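Xylooligosaccharide oxidase (Myceliophthora thermophila, PDB 5L6G) oxidises the C1 hydroxyl of xylooligosaccharides and related sugars to lactones, using a bicovalently bound FAD and reducing molecular oxygen to hydrogen peroxide. Local coordinates at residues 134-140 against 329-333; 149-153 against 176-182; 235-241 against 280-286; 260-266 against 381-386. All coordinates share one frame; numbering follows the deposited sequence.

Interaction 1 of 4, residues 134-140 against 329-333; sequences RLGHIAT and IDITD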
# COMPACT_ATOMS: atom_id res chain seq x y z
N ARG A 134 -5.95 -10.41 -6.04
CA ARG A 134 -6.34 -9.13 -5.52
C ARG A 134 -6.98 -9.34 -4.17
O ARG A 134 -7.44 -10.45 -3.85
CB ARG A 134 -7.28 -8.43 -6.48
CG ARG A 134 -6.65 -8.16 -7.84
CD ARG A 134 -7.70 -7.74 -8.83
NE ARG A 134 -7.19 -7.66 -10.18
CZ ARG A 134 -6.61 -6.60 -10.74
NH1 ARG A 134 -6.48 -5.46 -10.07
NH2 ARG A 134 -6.20 -6.66 -11.99
N LEU A 135 -6.98 -8.27 -3.37
CA LEU A 135 -7.31 -8.37 -1.96
C LEU A 135 -8.72 -8.89 -1.74
O LEU A 135 -8.93 -9.65 -0.81
CB LEU A 135 -7.12 -7.02 -1.26
CG LEU A 135 -5.71 -6.42 -1.32
CD1 LEU A 135 -5.67 -5.13 -0.50
CD2 LEU A 135 -4.67 -7.43 -0.82
N GLY A 136 -9.68 -8.45 -2.56
CA GLY A 136 -11.06 -8.88 -2.41
C GLY A 136 -11.24 -10.37 -2.62
O GLY A 136 -11.99 -11.03 -1.91
N HIS A 137 -10.53 -10.90 -3.59
CA HIS A 137 -10.53 -12.33 -3.86
C HIS A 137 -9.90 -13.12 -2.72
O HIS A 137 -10.44 -14.14 -2.30
CB HIS A 137 -9.78 -12.62 -5.17
CG HIS A 137 -9.70 -14.07 -5.51
ND1 HIS A 137 -10.81 -14.88 -5.66
CD2 HIS A 137 -8.63 -14.87 -5.73
CE1 HIS A 137 -10.43 -16.10 -5.97
NE2 HIS A 137 -9.11 -16.12 -6.03
N ILE A 138 -8.76 -12.62 -2.23
CA ILE A 138 -8.06 -13.29 -1.14
C ILE A 138 -8.97 -13.34 0.08
O ILE A 138 -9.20 -14.41 0.66
CB ILE A 138 -6.75 -12.56 -0.80
CG1 ILE A 138 -5.79 -12.63 -1.98
CG2 ILE A 138 -6.13 -13.17 0.45
CD1 ILE A 138 -4.64 -11.67 -1.91
N ALA A 139 -9.50 -12.18 0.44
CA ALA A 139 -10.36 -12.07 1.60
C ALA A 139 -11.57 -13.00 1.48
O ALA A 139 -11.96 -13.66 2.45
CB ALA A 139 -10.80 -10.63 1.78
N THR A 140 -12.15 -13.07 0.29
CA THR A 140 -13.33 -13.92 0.07
C THR A 140 -13.00 -15.39 0.26
O THR A 140 -13.70 -16.13 0.99
CB THR A 140 -13.88 -13.68 -1.35
OG1 THR A 140 -14.30 -12.31 -1.46
CG2 THR A 140 -15.05 -14.62 -1.65
N ILE A 329 -16.46 -7.34 -5.11
CA ILE A 329 -15.51 -7.70 -4.06
C ILE A 329 -14.56 -8.80 -4.52
O ILE A 329 -13.35 -8.64 -4.46
CB ILE A 329 -16.26 -8.18 -2.81
CG1 ILE A 329 -17.19 -7.06 -2.32
CG2 ILE A 329 -15.31 -8.61 -1.71
CD1 ILE A 329 -16.47 -5.85 -1.79
N ASP A 330 -15.11 -9.93 -4.96
CA ASP A 330 -14.31 -11.09 -5.36
C ASP A 330 -13.86 -10.91 -6.81
O ASP A 330 -14.37 -11.56 -7.72
CB ASP A 330 -15.12 -12.37 -5.17
CG ASP A 330 -14.28 -13.63 -5.40
OD1 ASP A 330 -13.04 -13.53 -5.54
OD2 ASP A 330 -14.88 -14.71 -5.47
N ILE A 331 -12.90 -10.02 -7.02
CA ILE A 331 -12.45 -9.66 -8.36
C ILE A 331 -11.30 -10.54 -8.82
O ILE A 331 -10.25 -10.56 -8.20
CB ILE A 331 -11.97 -8.20 -8.41
CG1 ILE A 331 -13.05 -7.25 -7.91
CG2 ILE A 331 -11.54 -7.84 -9.83
CD1 ILE A 331 -12.54 -5.86 -7.59
N THR A 332 -11.52 -11.25 -9.92
CA THR A 332 -10.48 -12.00 -10.61
C THR A 332 -10.44 -11.76 -12.13
O THR A 332 -9.56 -12.28 -12.80
CB THR A 332 -10.67 -13.51 -10.39
OG1 THR A 332 -11.94 -13.91 -10.92
CG2 THR A 332 -10.61 -13.85 -8.91
N ASP A 333 -11.38 -10.98 -12.65
CA ASP A 333 -11.54 -10.82 -14.09
C ASP A 333 -10.35 -10.04 -14.65
O ASP A 333 -10.08 -8.93 -14.18
CB ASP A 333 -12.85 -10.06 -14.40
CG ASP A 333 -13.23 -10.06 -15.89
OD1 ASP A 333 -12.34 -10.02 -16.76
OD2 ASP A 333 -14.45 -10.08 -16.19
O HOH W 1 -7.83 -11.84 -7.82
O HOH W 2 -7.81 -9.28 -12.56
O HOH W 3 -10.34 -8.99 -5.45
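H137 donates its ND1 proton to OD1 of D330 over 2.6 Å, a His-carboxylate hydrogen bond that ties the first turn of helix 135-146, in the PCMH-type FAD-binding domain, to the loop between helix 316-322 and strand 341-349. The ring and carboxylate planes are only 8° apart; OD1 lies in the ring plane and uses its syn lone pair, on the side of OD2. The imidazole gets there because its CG stands anti to the backbone N (chi1 179°). One face of the ring carries CG2 of T332, 3.5 Å from the centroid in a CH-pi contact. With an alanine here, the D330 carboxylate would probably be left without its mate and the T332 methyl would face a gap.

Glycine suits position 136: I329 O comes to 3.1 Å from G136 CA in a CA-H...O contact, and a CB would collide with that oxygen. One turn on, T140 OG1 donates to G136 O over 2.7 Å, from the face of the carbonyl opposite to that used by T140 N, while its CG2 packs beside the D330 carboxylate. Two waters add bridges, one linking R134 N to I331 O and another R134 NE to D333 O. NH1 of the guanidinium bonds outside the contact to the carbonyls of G157 and G92, and Y336 makes a cation-pi contact with the group. The aliphatic stem of this arginine crosses the loop, R134 CD resting 4.0 Å from I331 CG2.

Interaction 2 of 4, residues 149-153 against 176-182; sequences AFSHG and HGLAVDW. With XYP (beta-D-xylopyranose), chain J; FAD (flavin-adenine dinucleotide), chain D.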
# COMPACT_ATOMS: atom_id res chain seq x y z
N ALA A 149 -8.54 -14.82 7.84
CA ALA A 149 -8.18 -13.57 7.21
C ALA A 149 -6.73 -13.26 7.48
O ALA A 149 -6.11 -13.88 8.35
CB ALA A 149 -9.04 -12.44 7.76
N PHE A 150 -6.19 -12.32 6.72
CA PHE A 150 -5.01 -11.61 7.17
C PHE A 150 -5.24 -10.10 7.10
O PHE A 150 -6.30 -9.64 6.63
CB PHE A 150 -3.71 -12.10 6.52
CG PHE A 150 -3.56 -11.85 5.05
CD1 PHE A 150 -3.07 -10.65 4.57
CD2 PHE A 150 -3.78 -12.89 4.15
CE1 PHE A 150 -2.88 -10.46 3.21
CE2 PHE A 150 -3.59 -12.71 2.79
CZ PHE A 150 -3.13 -11.49 2.32
N SER A 151 -4.30 -9.33 7.64
CA SER A 151 -4.47 -7.89 7.68
C SER A 151 -4.04 -7.25 6.36
O SER A 151 -2.90 -7.38 5.95
CB SER A 151 -3.64 -7.31 8.82
OG SER A 151 -4.03 -5.98 9.09
N HIS A 152 -4.96 -6.55 5.69
CA HIS A 152 -4.62 -5.88 4.45
C HIS A 152 -5.46 -4.63 4.24
O HIS A 152 -6.35 -4.32 5.02
CB HIS A 152 -4.74 -6.83 3.25
CG HIS A 152 -6.06 -7.54 3.16
ND1 HIS A 152 -7.23 -6.89 2.80
CD2 HIS A 152 -6.39 -8.84 3.32
CE1 HIS A 152 -8.22 -7.77 2.79
NE2 HIS A 152 -7.74 -8.96 3.09
N GLY A 153 -5.17 -3.92 3.15
CA GLY A 153 -5.80 -2.68 2.84
C GLY A 153 -7.25 -2.85 2.43
O GLY A 153 -7.75 -3.95 2.29
N HIS A 176 -3.79 -6.06 13.97
CA HIS A 176 -3.07 -7.21 13.42
C HIS A 176 -1.88 -6.89 12.50
O HIS A 176 -1.22 -7.80 11.99
CB HIS A 176 -4.06 -8.09 12.63
CG HIS A 176 -5.12 -8.73 13.48
ND1 HIS A 176 -4.83 -9.65 14.45
CD2 HIS A 176 -6.46 -8.61 13.46
CE1 HIS A 176 -5.95 -10.06 15.03
NE2 HIS A 176 -6.96 -9.43 14.45
N GLY A 177 -1.56 -5.63 12.31
CA GLY A 177 -0.35 -5.28 11.59
C GLY A 177 -0.59 -5.04 10.12
O GLY A 177 -1.71 -4.82 9.67
N LEU A 178 0.50 -5.02 9.38
CA LEU A 178 0.43 -4.70 7.96
C LEU A 178 0.31 -6.00 7.18
O LEU A 178 0.58 -7.06 7.72
CB LEU A 178 1.69 -3.95 7.53
CG LEU A 178 1.96 -2.62 8.23
CD1 LEU A 178 3.32 -2.07 7.83
CD2 LEU A 178 0.85 -1.64 7.93
N ALA A 179 -0.08 -5.91 5.92
CA ALA A 179 -0.13 -7.10 5.06
C ALA A 179 1.22 -7.82 5.02
O ALA A 179 1.28 -9.04 5.09
CB ALA A 179 -0.57 -6.72 3.65
N VAL A 180 2.29 -7.03 4.94
CA VAL A 180 3.65 -7.55 4.92
C VAL A 180 3.98 -8.42 6.15
O VAL A 180 4.78 -9.34 6.08
CB VAL A 180 4.68 -6.40 4.79
CG1 VAL A 180 4.80 -5.58 6.06
CG2 VAL A 180 6.03 -6.95 4.41
N ASP A 181 3.30 -8.15 7.24
CA ASP A 181 3.51 -8.91 8.48
C ASP A 181 2.92 -10.30 8.48
O ASP A 181 3.20 -11.11 9.38
CB ASP A 181 2.96 -8.12 9.66
CG ASP A 181 3.68 -6.81 9.84
OD1 ASP A 181 4.92 -6.82 9.65
OD2 ASP A 181 3.04 -5.79 10.17
N TRP A 182 2.09 -10.60 7.50
CA TRP A 182 1.46 -11.92 7.43
C TRP A 182 2.15 -12.83 6.42
O TRP A 182 1.83 -14.01 6.32
CB TRP A 182 -0.04 -11.74 7.17
CG TRP A 182 -0.59 -11.14 8.34
CD1 TRP A 182 -0.65 -9.82 8.62
CD2 TRP A 182 -1.06 -11.82 9.50
NE1 TRP A 182 -1.14 -9.62 9.88
CE2 TRP A 182 -1.41 -10.84 10.44
CE3 TRP A 182 -1.21 -13.17 9.83
CZ2 TRP A 182 -1.93 -11.16 11.68
CZ3 TRP A 182 -1.73 -13.49 11.07
CH2 TRP A 182 -2.08 -12.49 11.98
O1 XYP J . -0.14 -9.34 15.79
C1 XYP J . 1.00 -9.79 15.05
C2 XYP J . 0.87 -11.28 14.73
C3 XYP J . 1.97 -11.75 13.79
C4 XYP J . 2.12 -10.79 12.61
C5 XYP J . 2.25 -9.35 13.09
O2 XYP J . 0.92 -12.00 15.97
O3 XYP J . 1.70 -13.08 13.30
O4 XYP J . 3.28 -11.16 11.85
O5 XYP J . 1.09 -9.01 13.85
PA FAD D . 1.22 -2.82 -9.05
O1A FAD D . 0.91 -4.06 -9.85
O2A FAD D . 1.12 -1.51 -9.77
O5B FAD D . 2.59 -2.99 -8.29
C5B FAD D . 3.14 -2.01 -7.41
C4B FAD D . 4.63 -2.23 -7.27
O4B FAD D . 4.87 -3.53 -6.73
C3B FAD D . 5.36 -2.18 -8.61
O3B FAD D . 6.67 -1.70 -8.40
C2B FAD D . 5.43 -3.62 -9.02
O2B FAD D . 6.45 -3.90 -9.96
C1B FAD D . 5.62 -4.30 -7.68
N9A FAD D . 5.11 -5.68 -7.72
C8A FAD D . 3.90 -6.11 -8.06
N7A FAD D . 3.83 -7.46 -7.99
C5A FAD D . 5.04 -7.86 -7.60
C6A FAD D . 5.66 -9.16 -7.36
N6A FAD D . 4.88 -10.25 -7.52
N1A FAD D . 6.96 -9.17 -7.00
C2A FAD D . 7.70 -8.07 -6.84
N3A FAD D . 7.18 -6.82 -7.04
C4A FAD D . 5.88 -6.69 -7.42
N1 FAD D . -2.59 0.84 0.26
C2 FAD D . -2.69 0.64 1.62
O2 FAD D . -1.64 0.49 2.29
N3 FAD D . -3.90 0.56 2.22
C4 FAD D . -5.07 0.67 1.53
O4 FAD D . -6.20 0.61 2.08
C4X FAD D . -5.04 0.90 0.07
N5 FAD D . -6.16 1.02 -0.70
C5X FAD D . -6.12 1.20 -2.07
C6 FAD D . -7.27 1.30 -2.85
C7 FAD D . -7.17 1.50 -4.24
C7M FAD D . -8.44 1.62 -5.04
C8 FAD D . -5.82 1.56 -4.91
C8M FAD D . -5.68 1.70 -6.43
C9 FAD D . -4.69 1.45 -4.11
C9A FAD D . -4.78 1.29 -2.72
N10 FAD D . -3.63 1.19 -1.89
C10 FAD D . -3.69 0.99 -0.51
C1' FAD D . -2.28 1.27 -2.44
C2' FAD D . -1.72 -0.08 -2.78
O2' FAD D . -1.29 -0.68 -1.55
C3' FAD D . -0.49 0.18 -3.64
O3' FAD D . -0.84 0.93 -4.81
C4' FAD D . 0.11 -1.17 -4.04
O4' FAD D . 1.53 -1.01 -4.20
C5' FAD D . -0.56 -1.66 -5.30
O5' FAD D . -0.28 -3.05 -5.47
P FAD D . -0.59 -3.68 -6.89
O1P FAD D . -0.06 -5.08 -6.98
O2P FAD D . -2.03 -3.47 -7.23
O3P FAD D . 0.16 -2.64 -7.85
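The indole of W182 is held between the 150-151 segment and a sugar: F150 CB and S151 N lie over one face, 3.6 and 3.8 Å above its plane, and a bound xylose over the other, toward its rim. This sugar is separate from the xylose beside T154 and Y451. The ring is fixed in rotation by NE1, which donates over 2.8 Å to H176 O, an oxygen near the indole plane, from above the plane of the carbonyl.

S151 is small enough to sit against this ring and polar enough to fasten the facing turn. With OG anti to its backbone N (chi1 -166°), it donates to G177 O over 2.7 Å, also from above the carbonyl plane; S173 OG bonds to the same oxygen. G177 has positive phi, and a side chain there would run into the preceding carbonyl and D181 OD2. Beyond it, S151 O meets A179 CA at 2.9 Å in a CA-H...O contact, as the small alanine permits. The F150 and W182 side chains run past each other in opposite directions, the F150 ring reaching helix 135-146.

H152 ND1 bonds almost straight (171°) to G153 O, and G153 CA lies 3.4 Å from FAD O4, where a CB would clash with the flavin. The contact thus borders the flavin site of a PCMH-type FAD-binding domain and contributes G153 to its pocket, next to substrate-binding T154 and FAD-linked C155.

Interaction 3 of 4, residues 235-241 against 280-286; sequences TSYEINL and TQLQGLY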
# COMPACT_ATOMS: atom_id res chain seq x y z
N THR A 235 -17.59 -3.75 13.80
CA THR A 235 -18.52 -2.65 13.89
C THR A 235 -17.88 -1.42 13.27
O THR A 235 -16.87 -0.93 13.76
CB THR A 235 -18.89 -2.41 15.34
OG1 THR A 235 -19.44 -3.62 15.89
CG2 THR A 235 -19.92 -1.27 15.45
N SER A 236 -18.45 -0.95 12.17
CA SER A 236 -17.96 0.30 11.57
C SER A 236 -18.65 1.45 12.26
O SER A 236 -19.74 1.30 12.82
CB SER A 236 -18.19 0.32 10.07
OG SER A 236 -19.57 0.26 9.75
N TYR A 237 -18.01 2.61 12.25
CA TYR A 237 -18.58 3.79 12.89
C TYR A 237 -17.88 5.03 12.38
O TYR A 237 -16.80 4.95 11.80
CB TYR A 237 -18.41 3.71 14.42
CG TYR A 237 -16.97 3.62 14.88
CD1 TYR A 237 -16.29 2.40 14.89
CD2 TYR A 237 -16.28 4.76 15.29
CE1 TYR A 237 -14.97 2.32 15.30
CE2 TYR A 237 -14.95 4.70 15.69
CZ TYR A 237 -14.30 3.48 15.70
OH TYR A 237 -12.99 3.38 16.09
N GLU A 238 -18.50 6.17 12.65
CA GLU A 238 -17.95 7.44 12.26
C GLU A 238 -18.08 8.44 13.40
O GLU A 238 -18.98 8.32 14.25
CB GLU A 238 -18.70 7.94 11.03
CG GLU A 238 -18.30 7.20 9.78
CD GLU A 238 -19.30 7.27 8.64
OE1 GLU A 238 -20.14 8.19 8.60
OE2 GLU A 238 -19.19 6.38 7.76
N ILE A 239 -17.17 9.40 13.42
CA ILE A 239 -17.27 10.52 14.35
C ILE A 239 -16.96 11.75 13.54
O ILE A 239 -15.82 11.96 13.14
CB ILE A 239 -16.27 10.43 15.52
CG1 ILE A 239 -16.44 9.12 16.29
CG2 ILE A 239 -16.44 11.64 16.44
CD1 ILE A 239 -15.26 8.75 17.17
N ASN A 240 -18.00 12.56 13.31
CA ASN A 240 -17.81 13.79 12.56
C ASN A 240 -17.07 14.81 13.40
O ASN A 240 -17.33 14.94 14.59
CB ASN A 240 -19.15 14.35 12.08
CG ASN A 240 -19.74 13.54 10.95
OD1 ASN A 240 -19.02 13.11 10.05
ND2 ASN A 240 -21.04 13.33 10.98
N LEU A 241 -16.12 15.50 12.77
CA LEU A 241 -15.26 16.43 13.47
C LEU A 241 -15.52 17.83 12.95
O LEU A 241 -15.58 18.02 11.74
CB LEU A 241 -13.80 16.07 13.23
CG LEU A 241 -13.35 14.70 13.72
CD1 LEU A 241 -11.97 14.38 13.16
CD2 LEU A 241 -13.37 14.66 15.23
N THR A 280 -15.16 16.30 7.56
CA THR A 280 -14.05 15.62 8.21
C THR A 280 -14.62 14.70 9.27
O THR A 280 -15.53 15.08 10.01
CB THR A 280 -13.08 16.61 8.87
OG1 THR A 280 -12.54 17.51 7.87
CG2 THR A 280 -11.92 15.85 9.53
N GLN A 281 -14.14 13.47 9.32
CA GLN A 281 -14.66 12.55 10.32
C GLN A 281 -13.64 11.48 10.60
O GLN A 281 -12.79 11.19 9.75
CB GLN A 281 -15.96 11.91 9.84
CG GLN A 281 -15.82 11.13 8.55
CD GLN A 281 -17.07 10.38 8.13
OE1 GLN A 281 -16.98 9.40 7.40
NE2 GLN A 281 -18.22 10.82 8.60
N LEU A 282 -13.72 10.92 11.81
CA LEU A 282 -13.06 9.68 12.09
C LEU A 282 -13.93 8.60 11.51
O LEU A 282 -15.15 8.70 11.57
CB LEU A 282 -12.86 9.48 13.58
CG LEU A 282 -11.86 10.45 14.21
CD1 LEU A 282 -12.27 10.73 15.64
CD2 LEU A 282 -10.46 9.89 14.14
N GLN A 283 -13.27 7.57 10.97
CA GLN A 283 -13.91 6.37 10.46
C GLN A 283 -13.16 5.23 11.11
O GLN A 283 -11.94 5.18 11.04
CB GLN A 283 -13.75 6.24 8.95
CG GLN A 283 -14.26 7.44 8.19
CD GLN A 283 -14.07 7.29 6.70
OE1 GLN A 283 -13.04 6.79 6.24
NE2 GLN A 283 -15.04 7.76 5.94
N GLY A 284 -13.92 4.31 11.70
CA GLY A 284 -13.33 3.18 12.39
C GLY A 284 -13.95 1.86 12.01
O GLY A 284 -15.03 1.80 11.41
N LEU A 285 -13.22 0.80 12.33
CA LEU A 285 -13.74 -0.55 12.35
C LEU A 285 -13.27 -1.17 13.67
O LEU A 285 -12.07 -1.32 13.92
CB LEU A 285 -13.24 -1.37 11.16
CG LEU A 285 -13.95 -2.71 10.96
CD1 LEU A 285 -15.38 -2.47 10.51
CD2 LEU A 285 -13.24 -3.63 10.00
N TYR A 286 -14.23 -1.49 14.52
CA TYR A 286 -13.93 -2.06 15.81
C TYR A 286 -14.15 -3.56 15.72
O TYR A 286 -15.21 -4.01 15.29
CB TYR A 286 -14.86 -1.44 16.84
CG TYR A 286 -14.57 -1.90 18.24
CD1 TYR A 286 -13.51 -1.36 18.96
CD2 TYR A 286 -15.36 -2.88 18.84
CE1 TYR A 286 -13.23 -1.79 20.24
CE2 TYR A 286 -15.10 -3.31 20.13
CZ TYR A 286 -14.03 -2.76 20.82
OH TYR A 286 -13.78 -3.18 22.08
O HOH W 4 -17.03 17.66 9.36
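Paired backbone hydrogen bonds join I239 to L282, with L282 N to I239 O at 2.7 Å and I239 N to L282 O at 2.8 Å; the pairs T235-Y286 and Y237-G284 repeat the pattern, and L241 N to T280 O extends it. On the face bearing E238, N240, Q281 and Q283, side chains form a polar chain. Q281 NE2 donates to N240 OD1 over 2.8 Å, an oxygen lying in its amide plane, and makes a longer bond to E238 OE1, met from well above the carboxylate plane. Its CG sits between backbone N and carbonyl carbon (chi1 60°), which brings the amide in between these two acceptors. Q281 OE1 in turn accepts from Q283 NE2 at 2.9 Å, and Q283 OE1 takes a hydrogen bond from substrate-binding R272; glutamine suits both places because each amide can donate and accept.

The face bearing Y237, I239 and L282 is mainly apolar at its centre. G284 CA lies over a face of the Y237 ring, toward its rim, 3.7 Å from the centroid in a CH-pi contact; a CB would strike the ring, so glycine makes room for tyrosine. I239 CD1 and L282 CD1 meet at 3.9 Å. The alternating hydrogen-bonded and non-hydrogen-bonded pairs are those of an antiparallel beta-sheet, here the large sheet, with helix 290-304 on one face and R272 in the neighbouring strand.

Interaction 4 of 4, residues 260-266 against 381-386; sequences LLNGGMP and MYGGPN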
# COMPACT_ATOMS: atom_id res chain seq x y z
N LEU A 260 -3.79 9.04 21.31
CA LEU A 260 -3.22 7.86 20.65
C LEU A 260 -1.87 7.51 21.25
O LEU A 260 -1.59 6.36 21.60
CB LEU A 260 -3.09 8.08 19.14
CG LEU A 260 -2.58 6.90 18.30
CD1 LEU A 260 -3.53 5.71 18.38
CD2 LEU A 260 -2.41 7.34 16.87
N LEU A 261 -1.04 8.52 21.40
CA LEU A 261 0.32 8.35 21.84
C LEU A 261 0.35 7.82 23.27
O LEU A 261 1.26 7.07 23.64
CB LEU A 261 1.03 9.69 21.70
CG LEU A 261 2.53 9.82 21.80
CD1 LEU A 261 3.24 8.92 20.82
CD2 LEU A 261 2.88 11.30 21.61
N ASN A 262 -0.66 8.15 24.05
CA ASN A 262 -0.78 7.63 25.40
C ASN A 262 -1.57 6.34 25.57
O ASN A 262 -1.93 5.99 26.68
CB ASN A 262 -1.31 8.72 26.33
CG ASN A 262 -0.25 9.76 26.65
OD1 ASN A 262 0.64 9.51 27.46
ND2 ASN A 262 -0.29 10.89 25.95
N GLY A 263 -1.82 5.61 24.49
CA GLY A 263 -2.41 4.28 24.59
C GLY A 263 -3.92 4.30 24.71
O GLY A 263 -4.52 3.34 25.21
N GLY A 264 -4.54 5.37 24.23
CA GLY A 264 -5.98 5.52 24.31
C GLY A 264 -6.75 4.58 23.40
O GLY A 264 -7.89 4.22 23.67
N MET A 265 -6.13 4.20 22.29
CA MET A 265 -6.79 3.36 21.28
C MET A 265 -6.58 1.88 21.56
O MET A 265 -5.46 1.40 21.50
CB MET A 265 -6.32 3.72 19.86
CG MET A 265 -7.27 3.17 18.80
SD MET A 265 -7.22 3.92 17.16
CE MET A 265 -5.93 2.95 16.44
N PRO A 266 -7.65 1.15 21.84
CA PRO A 266 -7.42 -0.24 22.20
C PRO A 266 -7.09 -1.09 20.98
O PRO A 266 -7.35 -0.68 19.83
CB PRO A 266 -8.74 -0.63 22.87
CG PRO A 266 -9.75 0.22 22.17
CD PRO A 266 -9.06 1.54 22.01
N MET A 381 -4.72 6.30 12.23
CA MET A 381 -4.24 6.06 13.58
C MET A 381 -3.33 4.83 13.53
O MET A 381 -3.77 3.71 13.59
CB MET A 381 -5.41 5.86 14.58
CG MET A 381 -6.39 7.01 14.60
SD MET A 381 -5.77 8.64 15.09
CE MET A 381 -5.46 9.37 13.49
N TYR A 382 -2.04 5.08 13.39
CA TYR A 382 -1.10 4.08 12.90
C TYR A 382 -0.29 3.44 14.02
O TYR A 382 -0.12 2.22 14.06
CB TYR A 382 -0.20 4.78 11.87
CG TYR A 382 0.94 3.97 11.31
CD1 TYR A 382 2.17 3.93 11.96
CD2 TYR A 382 0.80 3.27 10.14
CE1 TYR A 382 3.22 3.21 11.46
CE2 TYR A 382 1.86 2.55 9.61
CZ TYR A 382 3.06 2.52 10.28
OH TYR A 382 4.10 1.80 9.76
N GLY A 383 0.25 4.28 14.90
CA GLY A 383 1.20 3.87 15.91
C GLY A 383 0.63 3.92 17.31
O GLY A 383 -0.56 3.66 17.54
N GLY A 384 1.49 4.22 18.28
CA GLY A 384 1.11 4.24 19.66
C GLY A 384 1.27 2.89 20.33
O GLY A 384 1.47 1.88 19.67
N PRO A 385 1.12 2.86 21.66
CA PRO A 385 1.44 1.70 22.49
C PRO A 385 0.67 0.41 22.20
O PRO A 385 1.15 -0.68 22.55
CB PRO A 385 1.10 2.17 23.91
CG PRO A 385 1.14 3.65 23.86
CD PRO A 385 0.77 4.05 22.46
N ASN A 386 -0.49 0.51 21.57
CA ASN A 386 -1.33 -0.66 21.30
C ASN A 386 -1.33 -1.16 19.88
O ASN A 386 -1.98 -2.17 19.58
CB ASN A 386 -2.75 -0.39 21.76
CG ASN A 386 -2.82 -0.20 23.25
OD1 ASN A 386 -2.17 -0.92 23.99
ND2 ASN A 386 -3.56 0.81 23.68
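M265 and M381 meet at about a right angle, with M265 CE pressed to 3.5 Å from M381 CB, tighter than usual for two carbons. M265 is extended as far as SD and then bends (chi3 86°), turning its methyl onto the base of M381. M381 bends at chi2, which places SD 4.0 Å from L260 CD2, and again at chi3. Methionine suits these places because its unbranched chain can bend to bring SD or CE to a neighbour. L260 CD2 lies near M381, while CD1 lies 3.7 Å from G383 O.

The polar side of the contact concerns the end of helix 246-261. G263, with positive phi, closes a Schellman motif in which G264 N bonds to W259 O and G263 N to L260 O. The rigid ring of P385 covers this terminus: its CD lies 3.3 Å from L261 O and 3.4 Å from L260 O. G384 faces L260 O so that a CB would clash with it.

N386 spans the turn that follows. Its ND2 donates to M265 O over 3.0 Å, approaching from above the carbonyl plane rather than along a lone pair, and also lies 3.1 Å from G263 O. A leucine in its place is likely to leave M265 O without this donor and to set the 263-265 turn free to shift. H174 touches both M265 and N386. The chemistry implies a division of labour: methionine and leucine fill the buried side, while one amide N-H meets M265 O and a proline ring packs beside the carbonyls where the helix stops.

Overall arrangement
Interactions 1 and 2 share the FAD-binding half of the fold and touch: I138 of helix 135-146 packs on F150, and A139 and L135 on H152. Interactions 3 and 4 belong to the large eight-stranded sheet and its adjoining helix, their centres about 16 Å apart: strand 234-240 leads into helix 246-261, and M381 ends strand 374-381. Interactions 2 and 3 are buried, one beside the flavin and the other within the sheet; 1 and 4 are only partly so. Chemistry follows place: interaction 1 relies on a His-carboxylate bond and waters, interaction 2 on an indole packed against F150 CB and a hydroxyl-to-carbonyl bond, interaction 3 on strand pairing, and interaction 4 on sulfur-rich packing beside a helix end.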